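Local coordinates for [Ribosomal protein bS18]-alanine N-acetyltransferase (Escherichia coli O157:H7, PDB 5ISV), which transfers the acetyl group of acetyl-CoA to the N-terminal alanine of ribosomal protein bS18, at residues A53-Q58 with R82-H87. Numbering follows the deposited sequence.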
# COMPACT_ATOMS: atom_id res chain seq x y z
N ALA A 53 -0.58 -6.60 -9.88
CA ALA A 53 -0.73 -5.58 -8.82
C ALA A 53 0.65 -5.24 -8.26
O ALA A 53 1.59 -6.00 -8.38
CB ALA A 53 -1.66 -6.11 -7.74
N PHE A 54 0.73 -4.06 -7.63
CA PHE A 54 1.97 -3.69 -6.93
C PHE A 54 1.60 -2.84 -5.69
O PHE A 54 0.52 -2.30 -5.64
CB PHE A 54 2.91 -2.85 -7.83
CG PHE A 54 2.35 -1.53 -8.22
CD1 PHE A 54 2.46 -0.42 -7.36
CD2 PHE A 54 1.67 -1.34 -9.41
CE1 PHE A 54 1.89 0.76 -7.70
CE2 PHE A 54 1.12 -0.14 -9.76
CZ PHE A 54 1.23 0.93 -8.89
N ALA A 55 2.56 -2.84 -4.76
CA ALA A 55 2.42 -2.01 -3.53
C ALA A 55 3.77 -1.39 -3.24
O ALA A 55 4.78 -2.06 -3.14
CB ALA A 55 1.97 -2.86 -2.38
N ILE A 56 3.75 -0.07 -3.01
CA ILE A 56 4.97 0.74 -2.77
C ILE A 56 4.88 1.21 -1.31
O ILE A 56 3.95 1.95 -0.95
CB ILE A 56 4.99 1.93 -3.70
CG1 ILE A 56 4.81 1.62 -5.16
CG2 ILE A 56 6.25 2.79 -3.48
CD1 ILE A 56 5.86 0.74 -5.73
N THR A 57 5.88 0.82 -0.51
CA THR A 57 5.85 1.11 0.93
C THR A 57 7.21 1.59 1.38
O THR A 57 8.22 0.96 1.07
CB THR A 57 5.49 -0.15 1.74
OG1 THR A 57 4.21 -0.64 1.31
CG2 THR A 57 5.41 0.10 3.26
N GLN A 58 7.25 2.74 2.12
CA GLN A 58 8.49 3.22 2.67
C GLN A 58 8.50 2.78 4.13
O GLN A 58 7.48 2.93 4.81
CB GLN A 58 8.49 4.78 2.59
CG GLN A 58 9.82 5.47 2.74
CD GLN A 58 9.58 6.98 2.81
OE1 GLN A 58 9.57 7.68 1.80
NE2 GLN A 58 9.15 7.40 3.95
N ARG A 82 -5.92 -7.68 -1.43
CA ARG A 82 -5.79 -8.34 -0.10
C ARG A 82 -4.58 -9.21 -0.01
O ARG A 82 -3.93 -9.22 1.02
CB ARG A 82 -6.95 -9.27 0.26
CG ARG A 82 -8.12 -8.62 0.84
CD ARG A 82 -9.26 -9.60 1.02
NE ARG A 82 -10.43 -8.93 1.52
CZ ARG A 82 -10.70 -8.70 2.81
NH1 ARG A 82 -9.88 -9.11 3.77
NH2 ARG A 82 -11.80 -8.05 3.13
N ALA A 83 -4.36 -10.04 -1.04
CA ALA A 83 -3.25 -10.97 -0.96
C ALA A 83 -1.95 -10.19 -0.78
O ALA A 83 -1.10 -10.58 0.00
CB ALA A 83 -3.19 -11.90 -2.18
N LEU A 84 -1.82 -9.12 -1.56
CA LEU A 84 -0.61 -8.35 -1.57
C LEU A 84 -0.44 -7.57 -0.21
O LEU A 84 0.63 -7.59 0.39
CB LEU A 84 -0.67 -7.42 -2.77
CG LEU A 84 0.59 -6.67 -3.10
CD1 LEU A 84 1.81 -7.55 -3.26
CD2 LEU A 84 0.37 -5.84 -4.38
N LEU A 85 -1.54 -7.03 0.30
CA LEU A 85 -1.52 -6.36 1.60
C LEU A 85 -1.21 -7.32 2.73
O LEU A 85 -0.42 -7.02 3.59
CB LEU A 85 -2.85 -5.71 1.83
CG LEU A 85 -3.02 -4.44 1.02
CD1 LEU A 85 -4.51 -4.15 0.93
CD2 LEU A 85 -2.23 -3.23 1.57
N GLU A 86 -1.81 -8.51 2.72
CA GLU A 86 -1.52 -9.51 3.72
C GLU A 86 -0.03 -9.92 3.74
O GLU A 86 0.57 -10.07 4.82
CB GLU A 86 -2.50 -10.71 3.55
CG GLU A 86 -3.96 -10.34 3.92
CD GLU A 86 -5.08 -11.33 3.53
OE1 GLU A 86 -4.88 -12.19 2.63
OE2 GLU A 86 -6.20 -11.23 4.10
N HIS A 87 0.54 -10.06 2.55
CA HIS A 87 1.96 -10.37 2.39
C HIS A 87 2.81 -9.24 3.03
O HIS A 87 3.73 -9.51 3.82
CB HIS A 87 2.32 -10.57 0.90
CG HIS A 87 3.73 -10.98 0.70
ND1 HIS A 87 4.11 -12.30 0.68
CD2 HIS A 87 4.86 -10.25 0.53
CE1 HIS A 87 5.42 -12.37 0.52
NE2 HIS A 87 5.90 -11.15 0.42
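L84 reaches from helix 80-94 onto the backbone of strand 50-60, between A53 and A55, in the acetyltransferase core of this GNAT fold. The helix is the connection of a beta-alpha-beta crossover, following strand 63-71 and leading into strand 99-105, with which 63-71 runs parallel. Its short segment 82-87 runs at 34° to strand segment 53-58, the axes 8.9 Å apart at their closest.

CB of L84 already heads for the sheet but still stands 5.3 Å from A55 CB. L84 CG sits anti to the backbone N (chi1 -170°), which carries the branch point off the helix and brings it within 4.1 Å of A55 CB. There the two methyls part ways: CD1 makes no contact with segment 53-58, while CD2, extended anti to CA, does most of the touching.

A53 and A55 both aim their CB at the helix, the usual alternation of a strand, and CD2 comes in between them. L84 CD2 lies 3.9 Å from A53 CB and equally far from A55 CB. These small side chains let the leucine come right down onto the main chain, where no larger group stands between. The contact is buried, side chain meets side chain only through carbon, and no hydrogen bond crosses it.

F54 turns its ring the other way, onto helix 12-22 and F32, so the two helices pack on opposite faces of the sheet. A53 also touches V71, predicted to help bind acetyl-CoA. At the end of the leucine, L84 CD2 rests 3.5 Å from F54 C and 3.7 Å from A55 N, over the peptide joining the two residues.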